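Hydrogenase expression/formation protein (hypb) (Archaeoglobus fulgidus, PDB 2WSM) is a nickel- and zinc-binding SIMIBI-class GTPase that acts in hydrogenase maturation and dimerises in a GTP-dependent way. Local coordinates at the interface of chains A and B. Numbering follows the deposited sequence. Chains: chain A/B, Hydrogenase expression/formation protein (hypb).

Contact 1: the interface of chains A and B. Residues chain A 92, 119, 121-122; chain B 121-122, 124-126.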
# COMPACT_ATOMS: atom_id res chain seq x y z
N CYS A 92 7.30 -1.79 -3.47
CA CYS A 92 7.07 -1.12 -2.19
C CYS A 92 6.52 -2.10 -1.15
O CYS A 92 5.82 -1.69 -0.23
CB CYS A 92 6.10 0.05 -2.37
SG CYS A 92 4.55 -0.39 -3.22
N ASN A 119 6.76 0.71 4.87
CA ASN A 119 5.63 1.25 4.12
C ASN A 119 4.30 0.80 4.73
O ASN A 119 4.15 -0.36 5.11
CB ASN A 119 5.74 0.81 2.65
CG ASN A 119 4.52 1.16 1.84
OD1 ASN A 119 3.56 0.41 1.79
ND2 ASN A 119 4.56 2.30 1.16
N ILE A 121 1.20 1.06 3.25
CA ILE A 121 0.14 0.96 2.24
C ILE A 121 0.25 -0.32 1.41
O ILE A 121 -0.61 -1.20 1.48
CB ILE A 121 0.16 2.20 1.30
CG1 ILE A 121 -0.49 3.41 1.98
CG2 ILE A 121 -0.54 1.90 -0.02
CD1 ILE A 121 0.50 4.38 2.55
N CYS A 122 1.32 -0.42 0.62
CA CYS A 122 1.49 -1.49 -0.36
C CYS A 122 1.34 -2.93 0.16
O CYS A 122 0.77 -3.77 -0.52
CB CYS A 122 2.82 -1.34 -1.10
SG CYS A 122 3.01 0.22 -2.04
N ILE B 121 -4.75 0.76 -3.77
CA ILE B 121 -3.84 0.85 -2.63
C ILE B 121 -2.44 1.38 -2.98
O ILE B 121 -2.08 2.49 -2.58
CB ILE B 121 -3.79 -0.50 -1.88
CG1 ILE B 121 -5.01 -0.61 -0.96
CG2 ILE B 121 -2.50 -0.67 -1.10
CD1 ILE B 121 -5.50 -2.01 -0.74
N CYS B 122 -1.68 0.61 -3.76
CA CYS B 122 -0.30 0.95 -4.10
C CYS B 122 -0.04 2.36 -4.65
O CYS B 122 0.92 3.01 -4.25
CB CYS B 122 0.28 -0.08 -5.07
SG CYS B 122 0.32 -1.74 -4.40
N VAL B 124 -1.17 5.16 -4.12
CA VAL B 124 -1.33 6.26 -3.18
C VAL B 124 -0.08 7.09 -2.96
O VAL B 124 -0.14 8.32 -2.99
CB VAL B 124 -1.83 5.74 -1.82
CG1 VAL B 124 -1.57 6.77 -0.73
CG2 VAL B 124 -3.31 5.40 -1.90
N ASP B 125 1.05 6.43 -2.76
CA ASP B 125 2.29 7.11 -2.40
C ASP B 125 3.04 7.71 -3.59
O ASP B 125 3.89 8.58 -3.41
CB ASP B 125 3.24 6.16 -1.67
CG ASP B 125 2.87 5.98 -0.21
OD1 ASP B 125 3.24 4.93 0.36
OD2 ASP B 125 2.23 6.89 0.35
N PHE B 126 2.72 7.24 -4.79
CA PHE B 126 3.56 7.52 -5.94
C PHE B 126 3.15 8.69 -6.83
O PHE B 126 2.29 8.56 -7.70
CB PHE B 126 3.75 6.23 -6.75
CG PHE B 126 4.43 5.15 -5.96
CD1 PHE B 126 5.81 5.08 -5.92
CD2 PHE B 126 3.69 4.25 -5.21
CE1 PHE B 126 6.45 4.10 -5.15
CE2 PHE B 126 4.31 3.27 -4.45
CZ PHE B 126 5.70 3.20 -4.42
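The side chain of A:Asn119 faces B:Asp125 across the two-fold interface, and its amide oxygen OD1 is gripped from its own chain by two backbone N-H groups. A:Cys122 N donates at 2.7 Å to A:Asn119 OD1 from within the carbonyl plane, while A:Ile121 N, 2.9 Å from the same OD1, lies 58° out of that plane. The paired bonds fix the rotation of the amide and tie down the loop behind it. With CG anti to the backbone N (chi1 172°), A:Asn119 brings ND2 within 3.1 Å of B:Asp125 OD1. The N-H of ND2 points away from the carboxylate, so the pair is a close approach and not a hydrogen bond; the two planes are nearly perpendicular (86°).

Near the axis, A:Ile121 and B:Ile121 pass one another antiparallel, their CG2 methyls packed tightly at 3.4 Å. The other branch of A:Ile121 ends in CD1, which rests against the B:Asp125 carboxylate, 4.0 Å from its CG. A:Cys92 SG and A:Cys122 SG form a disulfide of 2.0 Å. A:Cys122 SG lies 4.1 Å from B:Cys122 SG, in contact but with no bond between the chains. B:Phe126 meets the disulfide edge-on: A:Cys92 CB lies in the ring plane, 3.8 Å from B:Phe126 CZ.

These cysteines probably belong to the HypB metal site; oxidised, they could not both serve as thiolate ligands. The patch sets the loop after strand 111-118, whose closing ENVG sequence is the family's ExxG (G3) motif, the start of 3-10 helix 122-125 and the loop before helix 96-100 of chain A against helix 122-125 and its flanking loop residues in chain B.

Contact 2: the interface of chains A and B. Residues chain A 91, 93; chain B 90-92.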
# COMPACT_ATOMS: atom_id res chain seq x y z
N GLU A 91 9.85 -2.86 -5.80
CA GLU A 91 8.56 -3.02 -5.15
C GLU A 91 8.47 -2.33 -3.78
O GLU A 91 9.44 -2.28 -3.02
CB GLU A 91 8.18 -4.50 -5.06
CG GLU A 91 8.12 -5.21 -6.43
CD GLU A 91 7.71 -6.68 -6.32
OE1 GLU A 91 6.67 -6.98 -5.69
OE2 GLU A 91 8.43 -7.53 -6.88
N HIS A 93 6.82 -3.38 -1.31
CA HIS A 93 6.27 -4.42 -0.45
C HIS A 93 6.92 -5.76 -0.78
O HIS A 93 7.38 -5.95 -1.90
CB HIS A 93 4.77 -4.56 -0.72
CG HIS A 93 4.48 -5.06 -2.10
ND1 HIS A 93 4.45 -6.41 -2.41
CD2 HIS A 93 4.25 -4.41 -3.26
CE1 HIS A 93 4.18 -6.56 -3.70
NE2 HIS A 93 4.06 -5.36 -4.24
N LYS B 90 7.13 -5.98 -12.02
CA LYS B 90 6.73 -6.64 -10.78
C LYS B 90 6.02 -5.70 -9.80
O LYS B 90 5.69 -6.10 -8.69
CB LYS B 90 7.96 -7.27 -10.11
CG LYS B 90 8.66 -8.34 -10.95
CD LYS B 90 8.08 -9.73 -10.69
CE LYS B 90 9.02 -10.83 -11.16
NZ LYS B 90 8.50 -12.20 -10.88
N GLU B 91 5.78 -4.45 -10.21
CA GLU B 91 5.18 -3.45 -9.32
C GLU B 91 3.65 -3.47 -9.37
O GLU B 91 3.06 -3.94 -10.34
CB GLU B 91 5.73 -2.05 -9.62
CG GLU B 91 7.22 -1.92 -9.35
CD GLU B 91 7.81 -0.59 -9.81
OE1 GLU B 91 7.43 0.46 -9.25
OE2 GLU B 91 8.66 -0.61 -10.73
N CYS B 92 3.02 -2.94 -8.32
CA CYS B 92 1.55 -2.89 -8.23
C CYS B 92 1.00 -1.49 -8.49
O CYS B 92 -0.12 -1.17 -8.09
CB CYS B 92 1.08 -3.38 -6.87
SG CYS B 92 1.88 -2.58 -5.43
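A:His93 presents the CD2-NE2 side of its imidazole to B:Cys92, whose sulfur sits almost evenly between the two atoms: B:Cys92 SG is 3.7 Å from A:His93 CD2 and 3.7 Å from A:His93 NE2. The sulfur is tilted out of the ring plane. A:Glu91 CB lies on the opposite side, 4.2 Å above the A:His93 ring plane and offset toward the rim. A chi1 of 66° sets the imidazole between the backbone N and the carbonyl carbon of A:His93, turned toward the partner. The sulfur is already bound in the B-chain disulfide, which makes this a van der Waals contact. The patch lies in the loop between strand 82-85 and helix 96-100, where the adjacent Cys and His form the Cys-His pair of the HypB metal site, so metal-site residues of the two subunits stand side by side.

Beside it, the side chains of A:Glu91 and B:Lys90 cross obliquely. A:Glu91 is extended beyond CG and lays its carboxylate beside the carbonyl oxygen of B:Lys90, with A:Glu91 CD 3.2 Å from B:Lys90 O; oxygen facing oxygen gives no bond here. A:Glu91 CD is also 3.8 Å from B:Lys90 CB, and A:Glu91 OE2 is 3.3 Å from the same carbon. The lysine bends at chi2 (-89°), directing its amine away. The opposite charges could still attract weakly, but they form no salt bridge: A:Glu91 OE2 and B:Lys90 NZ are 6.2 Å apart.

Contact 1 and contact 2 are neighbours: the centres of their C-alpha atoms lie about 9 Å apart. They share the segment around residue 92, with A:Cys92 in contact 1 and its copy B:Cys92 in contact 2, and the intrachain disulfides connect this segment to the start of 3-10 helix 122-125, at A:Cys122 and B:Cys122. The two-fold symmetry repeats both patches with the chains exchanged, bringing the cysteine and histidine groups of both subunits together. That clustering fits a dimer whose interface includes a probable metal site. HypB dimerises in a GTP-dependent way, and this pairing may correspond to that dimer.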